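Long-range contacts in acetyl xylan esterase (PDB 6XYC), which probably removes both acetyl and feruloyl groups from complex natural xylans by ester hydrolysis, as a carbohydrate esterase of the alpha/beta-hydrolase fold: residues A[39-44]-A[113-118]; A[29-34]-A[71-76]; A[164-169]-A[277-282]; A[22-27]-A[78-83]. One frame throughout, in Å; residues are numbered along the deposited sequence.

In the fold
All four contacts reach one sheet, in which strands 26-32, 73-77, 39-45, 114-120 and 164-168 lie side by side in that order. Contact 1 lies between its two neighbours, its centre about 9 Å from that of contact 2 and about 10 Å from that of contact 3. Helix 269-284 of contact 3 packs against contact 1 through Phe279 and against Phe72 of contact 2. Contact 4 ties the loop after strand 73-77 to the start of strand 26-32 and touches contact 2 where Leu27 meets Ile75 and Ser76. In the pocket with Ser121 and His262, the bound 4-(2-aminoethyl)benzenesulfonyl fluoride lies about 8 Å from the His79 side chain and about 13 Å from that of Thr118.

Contact 1: residues A[39-44]-A[113-118]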
loop_
_atom_site.group_PDB
_atom_site.type_symbol
_atom_site.label_atom_id
_atom_site.label_comp_id
_atom_site.label_asym_id
_atom_site.label_seq_id
_atom_site.Cartn_x
_atom_site.Cartn_y
_atom_site.Cartn_z
ATOM N N TYR A 39 17.088 -11.117 -4.425
ATOM C CA TYR A 39 16.007 -11.152 -3.447
ATOM C C TYR A 39 14.703 -10.685 -4.071
ATOM O O TYR A 39 14.652 -9.610 -4.678
ATOM C CB TYR A 39 16.322 -10.264 -2.239
ATOM C CG TYR A 39 17.654 -10.530 -1.587
ATOM C CD1 TYR A 39 17.782 -11.491 -0.597
ATOM C CD2 TYR A 39 18.784 -9.811 -1.961
ATOM C CE1 TYR A 39 18.996 -11.732 0.007
ATOM C CE2 TYR A 39 20.000 -10.048 -1.367
ATOM C CZ TYR A 39 20.097 -11.004 -0.384
ATOM O OH TYR A 39 21.312 -11.232 0.202
ATOM N N LYS A 40 13.651 -11.481 -3.904
ATOM C CA LYS A 40 12.303 -11.009 -4.184
ATOM C C LYS A 40 11.977 -9.832 -3.270
ATOM O O LYS A 40 12.508 -9.712 -2.161
ATOM C CB LYS A 40 11.294 -12.144 -3.992
ATOM C CG LYS A 40 11.772 -13.485 -4.545
ATOM C CD LYS A 40 10.880 -14.010 -5.673
ATOM C CE LYS A 40 11.539 -15.169 -6.408
ATOM N NZ LYS A 40 10.767 -16.440 -6.284
ATOM N N ALA A 41 11.107 -8.944 -3.747
ATOM C CA ALA A 41 10.957 -7.633 -3.134
ATOM C C ALA A 41 9.547 -7.404 -2.602
ATOM O O ALA A 41 8.553 -7.860 -3.181
ATOM C CB ALA A 41 11.309 -6.515 -4.127
ATOM N N ILE A 42 9.478 -6.673 -1.487
ATOM C CA ILE A 42 8.217 -6.220 -0.906
ATOM C C ILE A 42 8.310 -4.713 -0.704
ATOM O O ILE A 42 9.223 -4.233 -0.018
ATOM C CB ILE A 42 7.907 -6.907 0.434
ATOM C CG1 ILE A 42 7.932 -8.432 0.285
ATOM C CG2 ILE A 42 6.556 -6.428 0.972
ATOM C CD1 ILE A 42 6.838 -8.995 -0.591
ATOM N N ILE A 43 7.369 -3.973 -1.288
ATOM C CA ILE A 43 7.249 -2.537 -1.060
ATOM C C ILE A 43 6.311 -2.314 0.118
ATOM O O ILE A 43 5.221 -2.898 0.181
ATOM C CB ILE A 43 6.736 -1.823 -2.318
ATOM C CG1 ILE A 43 7.801 -1.885 -3.420
ATOM C CG2 ILE A 43 6.379 -0.376 -2.003
ATOM C CD1 ILE A 43 7.296 -1.499 -4.790
ATOM N N ILE A 44 6.735 -1.485 1.071
ATOM C CA ILE A 44 5.918 -1.226 2.251
ATOM C C ILE A 44 5.628 0.264 2.351
ATOM O O ILE A 44 6.448 1.109 1.973
ATOM C CB ILE A 44 6.583 -1.742 3.546
ATOM C CG1 ILE A 44 7.794 -0.896 3.941
ATOM C CG2 ILE A 44 7.008 -3.200 3.383
ATOM C CD1 ILE A 44 8.387 -1.285 5.297
ATOM N N SER A 113 11.035 -10.725 -10.471
ATOM C CA SER A 113 9.966 -11.660 -10.813
ATOM C C SER A 113 8.857 -11.679 -9.771
ATOM O O SER A 113 7.776 -12.206 -10.046
ATOM C CB SER A 113 10.534 -13.069 -10.988
ATOM O OG SER A 113 11.041 -13.583 -9.768
ATOM N N PHE A 114 9.101 -11.122 -8.585
ATOM C CA PHE A 114 8.061 -10.961 -7.578
ATOM C C PHE A 114 8.257 -9.636 -6.862
ATOM O O PHE A 114 9.300 -9.410 -6.241
ATOM C CB PHE A 114 8.074 -12.109 -6.566
ATOM C CG PHE A 114 6.946 -12.046 -5.581
ATOM C CD1 PHE A 114 5.689 -12.519 -5.921
ATOM C CD2 PHE A 114 7.129 -11.489 -4.323
ATOM C CE1 PHE A 114 4.645 -12.458 -5.023
ATOM C CE2 PHE A 114 6.086 -11.426 -3.418
ATOM C CZ PHE A 114 4.842 -11.914 -3.768
ATOM N N ILE A 115 7.259 -8.765 -6.952
ATOM C CA ILE A 115 7.222 -7.518 -6.194
ATOM C C ILE A 115 5.863 -7.476 -5.512
ATOM O O ILE A 115 4.850 -7.173 -6.153
ATOM C CB ILE A 115 7.432 -6.281 -7.070
ATOM C CG1 ILE A 115 8.766 -6.378 -7.812
ATOM C CG2 ILE A 115 7.395 -5.015 -6.225
ATOM C CD1 ILE A 115 9.069 -5.188 -8.715
ATOM N N GLY A 116 5.832 -7.786 -4.218
ATOM C CA GLY A 116 4.635 -7.601 -3.429
ATOM C C GLY A 116 4.567 -6.208 -2.841
ATOM O O GLY A 116 5.524 -5.436 -2.892
ATOM N N ILE A 117 3.410 -5.888 -2.270
ATOM C CA ILE A 117 3.192 -4.564 -1.698
ATOM C C ILE A 117 2.292 -4.702 -0.477
ATOM O O ILE A 117 1.359 -5.512 -0.459
ATOM C CB ILE A 117 2.609 -3.593 -2.747
ATOM C CG1 ILE A 117 2.727 -2.151 -2.264
ATOM C CG2 ILE A 117 1.165 -3.939 -3.067
ATOM C CD1 ILE A 117 2.545 -1.109 -3.351
ATOM N N THR A 118 2.591 -3.915 0.555
ATOM C CA THR A 118 1.838 -3.959 1.799
ATOM C C THR A 118 1.943 -2.601 2.481
ATOM O O THR A 118 2.893 -1.844 2.257
ATOM C CB THR A 118 2.354 -5.067 2.736
ATOM O OG1 THR A 118 1.556 -5.126 3.920
ATOM C CG2 THR A 118 3.813 -4.824 3.110
#
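Two parallel strands of the alpha/beta-hydrolase sheet pair here, Ala41 to Ile44 alongside Ile115 to Thr118; the second leads into a GxSxG sequence around Ser121, consistent with a nucleophile elbow. Their axes approach to 4.4 Å at an angle of 23°. Ala41 N and Ile43 N donate to Phe114 O and Gly116 O, while Ala41 O and Ile43 O accept from Gly116 N and Thr118 N; the bond from Ile43 N to Gly116 O is 2.8 Å long.

On one face, the bend of Ile42 at its second torsion (chi2 -66°) swings CD1 across Gly116, 3.9 Å from its CA. The same methyl meets the edge of the Phe114 ring, 3.8 Å from CE2. A beta-carbon on Gly116 would clash with it. An alanine at Ile42 would remove everything beyond CB, CD1 included, and would probably open a gap between Phe114, Gly116 and Phe279 of helix 269-284. Further along, Thr118 holds OG1 anti to the backbone N (chi1 -177°), where it bonds Val166 O, and its CG2 lies beside Ile44 CG2 at 3.6 Å. On the other face, Ile43 CD1 touches Ile115 CG2 at 3.8 Å and Ile43 CB packs on Ile117 CG1. The strand leading to Ser121 is thus gripped by backbone bonds and hydrocarbon, while the Thr118 hydroxyl is spent on the next strand.

Contact 2: residues A[29-34]-A[71-76]; sequences IYLPKE and GFAVIS
Pro32 lays CG and CD over the Phe72 carbonyl, CG lying 3.3 Å from Phe72 O and 3.6 Å from Gly71 C. This is the end of an antiparallel ladder between strands 26-32 and 73-77 in the alpha/beta-hydrolase sheet, whose short axes here run at 164°. Gly71 closes the preceding helix with a Schellman motif, its positive phi (100°) turning the chain toward the strand. Phe72 O is buried with no polar partner in the model, and the proline, lacking an N-H, offers it only CH groups. An alanine at Pro32 would remove CG and CD and is likely to leave a gap beside Phe72 O and a backbone freer to turn about phi.

Tyr30 and Val74 form the hydrogen-bonded pair: Tyr30 N reaches Val74 O at 2.8 Å, and Val74 N reaches Tyr30 O at 2.9 Å. With CG anti to the carbonyl carbon (chi1 -57°), the Tyr30 ring turns an edge to Val74 O, 3.9 Å from CD2, and meets Tyr8 of strand 8-16 edge-to-face. Ile29 and Ile75, the non-hydrogen-bonded pair, lie side by side and point the same way, CG1 of one 4.0 Å from CG1 of the other. Leu31 starts away from the partner strand, yet its branch comes back, bringing CD2 to 3.7 Å from Ala73 CB.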
loop_
_atom_site.group_PDB
_atom_site.type_symbol
_atom_site.label_atom_id
_atom_site.label_comp_id
_atom_site.label_asym_id
_atom_site.label_seq_id
_atom_site.Cartn_x
_atom_site.Cartn_y
_atom_site.Cartn_z
ATOM N N ILE A 29 15.896 1.045 0.868
ATOM C CA ILE A 29 15.980 -0.339 0.407
ATOM C C ILE A 29 16.852 -1.123 1.379
ATOM O O ILE A 29 17.968 -0.701 1.689
ATOM C CB ILE A 29 16.552 -0.428 -1.020
ATOM C CG1 ILE A 29 15.679 0.350 -2.006
ATOM C CG2 ILE A 29 16.669 -1.880 -1.448
ATOM C CD1 ILE A 29 16.281 0.468 -3.390
ATOM N N TYR A 30 16.353 -2.264 1.844
ATOM C CA TYR A 30 17.081 -3.151 2.745
ATOM C C TYR A 30 17.103 -4.558 2.162
ATOM O O TYR A 30 16.072 -5.051 1.696
ATOM C CB TYR A 30 16.443 -3.192 4.139
ATOM C CG TYR A 30 16.317 -1.851 4.818
ATOM C CD1 TYR A 30 17.333 -1.361 5.621
ATOM C CD2 TYR A 30 15.171 -1.079 4.668
ATOM C CE1 TYR A 30 17.218 -0.140 6.252
ATOM C CE2 TYR A 30 15.049 0.148 5.290
ATOM C CZ TYR A 30 16.079 0.613 6.084
ATOM O OH TYR A 30 15.970 1.831 6.713
ATOM N N LEU A 31 18.281 -5.213 2.191
ATOM C CA LEU A 31 18.390 -6.605 1.773
ATOM C C LEU A 31 18.621 -7.503 2.988
ATOM O O LEU A 31 19.304 -7.093 3.932
ATOM C CB LEU A 31 19.534 -6.806 0.777
ATOM C CG LEU A 31 19.577 -5.841 -0.411
ATOM C CD1 LEU A 31 20.798 -6.119 -1.282
ATOM C CD2 LEU A 31 18.293 -5.924 -1.231
ATOM N N PRO A 32 18.083 -8.726 2.997
ATOM C CA PRO A 32 18.149 -9.545 4.215
ATOM C C PRO A 32 19.577 -9.840 4.654
ATOM O O PRO A 32 20.511 -9.877 3.851
ATOM C CB PRO A 32 17.410 -10.833 3.826
ATOM C CG PRO A 32 16.523 -10.444 2.676
ATOM C CD PRO A 32 17.262 -9.353 1.942
ATOM N N LYS A 33 19.731 -10.061 5.961
ATOM C CA LYS A 33 21.023 -10.468 6.506
ATOM C C LYS A 33 21.518 -11.738 5.835
ATOM O O LYS A 33 22.672 -11.818 5.394
ATOM C CB LYS A 33 20.906 -10.666 8.017
ATOM C CG LYS A 33 22.176 -11.178 8.685
ATOM C CD LYS A 33 23.197 -10.065 8.967
ATOM C CE LYS A 33 22.574 -8.791 9.524
ATOM N NZ LYS A 33 23.385 -7.577 9.241
ATOM N N GLU A 34 20.673 -12.762 5.807
ATOM C CA GLU A 34 20.934 -13.989 5.070
ATOM C C GLU A 34 21.243 -13.658 3.616
ATOM O O GLU A 34 20.326 -13.417 2.826
ATOM C CB GLU A 34 19.727 -14.926 5.166
ATOM C CG GLU A 34 18.374 -14.225 5.032
ATOM C CD GLU A 34 17.286 -14.849 5.898
ATOM O OE1 GLU A 34 16.134 -14.958 5.433
ATOM O OE2 GLU A 34 17.572 -15.232 7.052
ATOM N N GLY A 71 13.285 -13.446 4.095
ATOM C CA GLY A 71 14.112 -13.507 2.906
ATOM C C GLY A 71 13.755 -12.536 1.809
ATOM O O GLY A 71 14.214 -12.719 0.677
ATOM N N PHE A 72 12.957 -11.512 2.099
ATOM C CA PHE A 72 12.561 -10.532 1.097
ATOM C C PHE A 72 13.386 -9.261 1.248
ATOM O O PHE A 72 13.708 -8.847 2.365
ATOM C CB PHE A 72 11.077 -10.181 1.221
ATOM C CG PHE A 72 10.155 -11.315 0.891
ATOM C CD1 PHE A 72 9.680 -12.146 1.884
ATOM C CD2 PHE A 72 9.759 -11.537 -0.415
ATOM C CE1 PHE A 72 8.827 -13.192 1.580
ATOM C CE2 PHE A 72 8.907 -12.579 -0.730
ATOM C CZ PHE A 72 8.439 -13.407 0.273
ATOM N N ALA A 73 13.740 -8.661 0.116
ATOM C CA ALA A 73 14.166 -7.271 0.107
ATOM C C ALA A 73 12.979 -6.387 0.473
ATOM O O ALA A 73 11.843 -6.648 0.060
ATOM C CB ALA A 73 14.707 -6.882 -1.268
ATOM N N VAL A 74 13.237 -5.342 1.258
ATOM C CA VAL A 74 12.192 -4.442 1.730
ATOM C C VAL A 74 12.470 -3.048 1.192
ATOM O O VAL A 74 13.572 -2.517 1.367
ATOM C CB VAL A 74 12.099 -4.427 3.267
ATOM C CG1 VAL A 74 11.155 -3.315 3.723
ATOM C CG2 VAL A 74 11.647 -5.786 3.804
ATOM N N ILE A 75 11.468 -2.456 0.553
ATOM C CA ILE A 75 11.560 -1.101 0.031
ATOM C C ILE A 75 10.450 -0.282 0.675
ATOM O O ILE A 75 9.270 -0.488 0.376
ATOM C CB ILE A 75 11.451 -1.071 -1.501
ATOM C CG1 ILE A 75 12.492 -2.008 -2.120
ATOM C CG2 ILE A 75 11.635 0.335 -2.023
ATOM C CD1 ILE A 75 11.946 -3.362 -2.518
ATOM N N SER A 76 10.820 0.643 1.551
ATOM C CA SER A 76 9.864 1.505 2.237
ATOM C C SER A 76 9.856 2.870 1.565
ATOM O O SER A 76 10.902 3.516 1.456
ATOM C CB SER A 76 10.216 1.632 3.720
ATOM O OG SER A 76 9.202 2.332 4.420
#

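Contact 3: residues A[164-169]-A[277-282]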
loop_
_atom_site.group_PDB
_atom_site.type_symbol
_atom_site.label_atom_id
_atom_site.label_comp_id
_atom_site.label_asym_id
_atom_site.label_seq_id
_atom_site.Cartn_x
_atom_site.Cartn_y
_atom_site.Cartn_z
ATOM N N ALA A 164 1.219 -9.283 -5.422
ATOM C CA ALA A 164 0.453 -9.713 -4.260
ATOM C C ALA A 164 0.337 -8.526 -3.319
ATOM O O ALA A 164 1.185 -7.625 -3.333
ATOM C CB ALA A 164 1.116 -10.903 -3.554
ATOM N N VAL A 165 -0.716 -8.525 -2.509
ATOM C CA VAL A 165 -1.024 -7.395 -1.644
ATOM C C VAL A 165 -1.327 -7.911 -0.247
ATOM O O VAL A 165 -2.037 -8.908 -0.086
ATOM C CB VAL A 165 -2.218 -6.577 -2.174
ATOM C CG1 VAL A 165 -2.562 -5.444 -1.203
ATOM C CG2 VAL A 165 -1.935 -6.040 -3.572
ATOM N N VAL A 166 -0.797 -7.230 0.765
ATOM C CA VAL A 166 -1.221 -7.419 2.151
ATOM C C VAL A 166 -1.728 -6.077 2.663
ATOM O O VAL A 166 -0.976 -5.093 2.706
ATOM C CB VAL A 166 -0.094 -7.959 3.041
ATOM C CG1 VAL A 166 -0.556 -7.998 4.494
ATOM C CG2 VAL A 166 0.317 -9.344 2.580
ATOM N N ASP A 167 -3.003 -6.043 3.045
ATOM C CA ASP A 167 -3.701 -4.822 3.434
ATOM C C ASP A 167 -3.937 -4.879 4.938
ATOM O O ASP A 167 -4.767 -5.663 5.418
ATOM C CB ASP A 167 -5.006 -4.698 2.650
ATOM C CG ASP A 167 -6.001 -3.762 3.287
ATOM O OD1 ASP A 167 -5.604 -2.866 4.057
ATOM O OD2 ASP A 167 -7.209 -3.923 3.002
ATOM N N TRP A 168 -3.188 -4.064 5.685
ATOM C CA TRP A 168 -3.368 -3.959 7.131
ATOM C C TRP A 168 -4.361 -2.831 7.414
ATOM O O TRP A 168 -4.022 -1.653 7.280
ATOM C CB TRP A 168 -2.053 -3.684 7.854
ATOM C CG TRP A 168 -0.977 -4.725 7.782
ATOM C CD1 TRP A 168 -0.037 -4.853 6.806
ATOM C CD2 TRP A 168 -0.693 -5.748 8.750
ATOM N NE1 TRP A 168 0.808 -5.900 7.096
ATOM C CE2 TRP A 168 0.424 -6.469 8.279
ATOM C CE3 TRP A 168 -1.278 -6.132 9.965
ATOM C CZ2 TRP A 168 0.962 -7.554 8.974
ATOM C CZ3 TRP A 168 -0.743 -7.213 10.650
ATOM C CH2 TRP A 168 0.369 -7.904 10.158
ATOM N N PHE A 169 -5.574 -3.197 7.823
ATOM C CA PHE A 169 -6.640 -2.278 8.248
ATOM C C PHE A 169 -6.671 -0.969 7.448
ATOM O O PHE A 169 -6.674 0.129 8.005
ATOM C CB PHE A 169 -6.572 -1.988 9.768
ATOM C CG PHE A 169 -5.172 -1.706 10.320
ATOM C CD1 PHE A 169 -4.427 -2.716 10.922
ATOM C CD2 PHE A 169 -4.631 -0.423 10.292
ATOM C CE1 PHE A 169 -3.161 -2.466 11.438
ATOM C CE2 PHE A 169 -3.360 -0.175 10.804
ATOM C CZ PHE A 169 -2.628 -1.196 11.382
ATOM N N ASP A 277 4.118 -15.743 5.460
ATOM C CA ASP A 277 3.682 -16.982 4.826
ATOM C C ASP A 277 2.959 -16.690 3.517
ATOM O O ASP A 277 3.214 -17.337 2.494
ATOM C CB ASP A 277 2.778 -17.778 5.777
ATOM C CG ASP A 277 3.557 -18.528 6.844
ATOM O OD1 ASP A 277 4.807 -18.525 6.789
ATOM O OD2 ASP A 277 2.918 -19.121 7.739
ATOM N N PHE A 278 2.057 -15.703 3.535
ATOM C CA PHE A 278 1.310 -15.331 2.337
ATOM C C PHE A 278 2.252 -14.914 1.215
ATOM O O PHE A 278 2.193 -15.446 0.100
ATOM C CB PHE A 278 0.331 -14.207 2.693
ATOM C CG PHE A 278 -0.363 -13.597 1.509
ATOM C CD1 PHE A 278 -1.469 -14.221 0.944
ATOM C CD2 PHE A 278 0.074 -12.400 0.968
ATOM C CE1 PHE A 278 -2.119 -13.663 -0.150
ATOM C CE2 PHE A 278 -0.569 -11.837 -0.129
ATOM C CZ PHE A 278 -1.670 -12.470 -0.686
ATOM N N PHE A 279 3.147 -13.967 1.500
ATOM C CA PHE A 279 4.085 -13.512 0.480
ATOM C C PHE A 279 4.968 -14.653 0.005
ATOM O O PHE A 279 5.280 -14.750 -1.187
ATOM C CB PHE A 279 4.951 -12.358 1.007
ATOM C CG PHE A 279 4.302 -11.004 0.898
ATOM C CD1 PHE A 279 3.603 -10.616 -0.232
ATOM C CD2 PHE A 279 4.411 -10.094 1.941
ATOM C CE1 PHE A 279 3.016 -9.365 -0.314
ATOM C CE2 PHE A 279 3.828 -8.848 1.859
ATOM C CZ PHE A 279 3.129 -8.480 0.733
ATOM N N THR A 280 5.382 -15.531 0.922
ATOM C CA THR A 280 6.225 -16.655 0.523
ATOM C C THR A 280 5.461 -17.599 -0.396
ATOM O O THR A 280 5.976 -18.029 -1.433
ATOM C CB THR A 280 6.746 -17.414 1.746
ATOM O OG1 THR A 280 7.614 -16.568 2.512
ATOM C CG2 THR A 280 7.507 -18.671 1.302
ATOM N N GLU A 281 4.219 -17.925 -0.029
ATOM C CA GLU A 281 3.387 -18.768 -0.885
ATOM C C GLU A 281 3.162 -18.112 -2.243
ATOM O O GLU A 281 3.236 -18.778 -3.282
ATOM C CB GLU A 281 2.051 -19.062 -0.200
ATOM C CG GLU A 281 2.174 -19.765 1.142
ATOM C CD GLU A 281 0.983 -19.526 2.053
ATOM O OE1 GLU A 281 0.922 -20.168 3.121
ATOM O OE2 GLU A 281 0.110 -18.699 1.711
ATOM N N GLN A 282 2.892 -16.804 -2.255
ATOM C CA GLN A 282 2.686 -16.101 -3.516
ATOM C C GLN A 282 3.969 -16.052 -4.337
ATOM O O GLN A 282 3.931 -16.135 -5.568
ATOM C CB GLN A 282 2.175 -14.686 -3.247
ATOM C CG GLN A 282 0.793 -14.630 -2.623
ATOM C CD GLN A 282 -0.299 -15.030 -3.596
ATOM O OE1 GLN A 282 -0.340 -14.555 -4.731
ATOM N NE2 GLN A 282 -1.193 -15.908 -3.154
#
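The strand from Ala164 to Trp168 and the helical turns from Asp277 to Gln282 run nearly antiparallel, at 171°, with their axes 9.2 Å apart at the closest point. The helix contributes side chains, chiefly two consecutive phenylalanines, which meet side chains and carbonyl oxygens of the strand.

Val166 sends its CG2 methyl between them. CG1 is anti to the backbone N (chi1 174°), while CG2 points out to the helix, 3.5 Å from Phe278 CD2. The same methyl sits over one face of the Phe279 ring in a CH-pi contact, 3.9 Å from the centroid and displaced toward the CZ side of the rim. Phe278 approaches differently: it runs alongside Val166 with the opposite heading, and its CE2 comes to 3.3 Å from Val165 O. Ala164 fills the other end. Its CB lies 3.9 Å from Phe278 CE2 and equally 3.9 Å from Gln282 CG, while its carbonyl oxygen lies in the plane of the Phe279 ring, 3.9 Å from CE1, where the weakly positive ring hydrogens would probably suit it. Gln282 also folds back within the helix, setting CG over the centre of one Phe278 face; its NE2 bonds Asp221 OD2.

Helix 269-284 therefore packs across several strands: Phe278 also touches Leu223 of strand 222-227, and Phe279 reaches Ile42 of strand 39-45. The strand itself is bonded to Ile117 of strand 114-120 along one edge and to Asp221 and Leu223 along the other.

Contact 4: residues A[22-27]-A[78-83]; sequences LESHNL and NHRSSM
Hydrogen bonds centred on Asn78 join the loop after strand 73-77 to the first residue of strand 26-32 and the turn leading into it. Asn78 N donates to Asn26 O at 3.0 Å. The side chain, with CG anti to the carbonyl carbon (chi1 -75°), places ND2 2.9 Å from Glu23 O; that oxygen lies in the amide plane, but ND2 stands 37° above the plane of the carbonyl it meets. Asn26 N reaches Glu23 O from the opposite face, so the Glu23 carbonyl is held by two donors. A water completes the amide's grip: it accepts from Asn78 ND2 at 2.8 Å and donates to Glu23 OE2 at 2.6 Å.

Van der Waals contact is carried by Arg80, whose CG lies 3.3 Å from Ser24 OG and 3.6 Å from Ser24 CB. Its chain then bends at the third torsion toward His25.

Flat groups meet at this end. His25 CE1 lies over one face of the guanidinium, 3.9 Å from Arg80 NE, with the two planes 64° apart. Both residues turn to Asp93 of helix 89-103, since His25 NE2 bonds Asp93 OD1 and Arg80 NH2 forms a salt bridge with the same oxygen.

Inside the loop, His79 ND1 donates to Arg80 O at 2.8 Å. The chemistry is thus split: at Glu23, amide bonds to the carbonyl and a water link to the carboxylate; at His25, a cationic arginine whose charge Asp93 would probably offset.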
loop_
_atom_site.group_PDB
_atom_site.type_symbol
_atom_site.label_atom_id
_atom_site.label_comp_id
_atom_site.label_asym_id
_atom_site.label_seq_id
_atom_site.Cartn_x
_atom_site.Cartn_y
_atom_site.Cartn_z
ATOM N N LEU A 22 12.616 15.998 -4.141
ATOM C CA LEU A 22 11.624 15.990 -3.075
ATOM C C LEU A 22 11.814 14.785 -2.171
ATOM O O LEU A 22 11.936 13.653 -2.650
ATOM C CB LEU A 22 10.212 16.008 -3.671
ATOM C CG LEU A 22 9.927 17.226 -4.557
ATOM C CD1 LEU A 22 8.553 17.105 -5.198
ATOM C CD2 LEU A 22 10.048 18.522 -3.767
ATOM N N GLU A 23 11.861 15.037 -0.861
ATOM C CA GLU A 23 11.942 13.946 0.105
ATOM C C GLU A 23 10.696 13.071 0.061
ATOM O O GLU A 23 10.760 11.876 0.369
ATOM C CB GLU A 23 12.142 14.517 1.506
ATOM C CG GLU A 23 12.520 13.493 2.548
ATOM C CD GLU A 23 12.673 14.101 3.925
ATOM O OE1 GLU A 23 13.325 15.160 4.044
ATOM O OE2 GLU A 23 12.144 13.518 4.894
ATOM N N SER A 24 9.557 13.649 -0.320
ATOM C CA SER A 24 8.334 12.880 -0.510
ATOM C C SER A 24 8.473 11.813 -1.581
ATOM O O SER A 24 7.608 10.935 -1.671
ATOM C CB SER A 24 7.185 13.824 -0.871
ATOM O OG SER A 24 7.488 14.558 -2.047
ATOM N N HIS A 25 9.526 11.866 -2.396
ATOM C CA HIS A 25 9.768 10.875 -3.434
ATOM C C HIS A 25 11.043 10.085 -3.163
ATOM O O HIS A 25 11.733 9.668 -4.099
ATOM C CB HIS A 25 9.831 11.540 -4.809
ATOM C CG HIS A 25 8.495 11.959 -5.337
ATOM N ND1 HIS A 25 8.340 13.023 -6.201
ATOM C CD2 HIS A 25 7.253 11.459 -5.126
ATOM C CE1 HIS A 25 7.059 13.161 -6.498
ATOM N NE2 HIS A 25 6.378 12.224 -5.859
ATOM N N ASN A 26 11.372 9.888 -1.892
ATOM C CA ASN A 26 12.486 9.046 -1.490
ATOM C C ASN A 26 11.987 7.689 -1.014
ATOM O O ASN A 26 10.839 7.534 -0.598
ATOM C CB ASN A 26 13.301 9.705 -0.377
ATOM C CG ASN A 26 14.148 10.854 -0.870
ATOM O OD1 ASN A 26 14.323 11.052 -2.069
ATOM N ND2 ASN A 26 14.697 11.618 0.073
ATOM N N LEU A 27 12.878 6.705 -1.069
ATOM C CA LEU A 27 12.602 5.393 -0.506
ATOM C C LEU A 27 13.868 4.845 0.132
ATOM O O LEU A 27 14.971 5.342 -0.106
ATOM C CB LEU A 27 12.077 4.420 -1.572
ATOM C CG LEU A 27 12.833 4.294 -2.891
ATOM C CD1 LEU A 27 14.042 3.402 -2.746
ATOM C CD2 LEU A 27 11.872 3.762 -3.956
ATOM N N ASN A 78 8.261 6.839 0.663
ATOM C CA ASN A 78 7.471 8.024 0.964
ATOM C C ASN A 78 6.479 8.293 -0.166
ATOM O O ASN A 78 6.664 7.857 -1.302
ATOM C CB ASN A 78 8.374 9.244 1.163
ATOM C CG ASN A 78 9.096 9.234 2.492
ATOM O OD1 ASN A 78 8.709 8.540 3.430
ATOM N ND2 ASN A 78 10.158 10.025 2.578
ATOM N N HIS A 79 5.405 9.005 0.169
ATOM C CA HIS A 79 4.499 9.569 -0.821
ATOM C C HIS A 79 4.177 10.990 -0.384
ATOM O O HIS A 79 4.418 11.369 0.763
ATOM C CB HIS A 79 3.214 8.747 -0.988
ATOM C CG HIS A 79 2.355 8.704 0.233
ATOM N ND1 HIS A 79 1.613 9.782 0.661
ATOM C CD2 HIS A 79 2.122 7.708 1.121
ATOM C CE1 HIS A 79 0.959 9.452 1.761
ATOM N NE2 HIS A 79 1.251 8.199 2.062
ATOM N N ARG A 80 3.655 11.789 -1.310
ATOM C CA ARG A 80 3.364 13.181 -0.996
ATOM C C ARG A 80 2.180 13.281 -0.041
ATOM O O ARG A 80 1.275 12.440 -0.041
ATOM C CB ARG A 80 3.071 13.974 -2.267
ATOM C CG ARG A 80 4.307 14.446 -3.005
ATOM C CD ARG A 80 3.929 15.051 -4.347
ATOM N NE ARG A 80 3.487 14.032 -5.287
ATOM C CZ ARG A 80 2.922 14.287 -6.464
ATOM N NH1 ARG A 80 2.735 15.540 -6.857
ATOM N NH2 ARG A 80 2.548 13.287 -7.254
ATOM N N SER A 81 2.199 14.325 0.784
ATOM C CA SER A 81 1.115 14.567 1.725
ATOM C C SER A 81 -0.139 15.031 0.994
ATOM O O SER A 81 -0.071 15.768 0.004
ATOM C CB SER A 81 1.534 15.624 2.752
ATOM O OG SER A 81 0.429 16.066 3.526
ATOM N N SER A 82 -1.296 14.585 1.485
ATOM C CA SER A 82 -2.556 15.097 0.966
ATOM C C SER A 82 -2.633 16.609 1.085
ATOM O O SER A 82 -3.381 17.243 0.333
ATOM C CB SER A 82 -3.734 14.460 1.702
ATOM O OG SER A 82 -3.731 14.819 3.071
ATOM N N MET A 83 -1.884 17.206 2.015
ATOM C CA MET A 83 -1.915 18.650 2.196
ATOM C C MET A 83 -1.058 19.395 1.182
ATOM O O MET A 83 -1.207 20.614 1.057
ATOM C CB MET A 83 -1.466 19.003 3.615
ATOM C CG MET A 83 -2.422 18.517 4.690
ATOM S SD MET A 83 -1.773 18.799 6.341
ATOM C CE MET A 83 -0.426 17.623 6.359
HETATM O O HOH W 1 11.666 10.952 4.723
#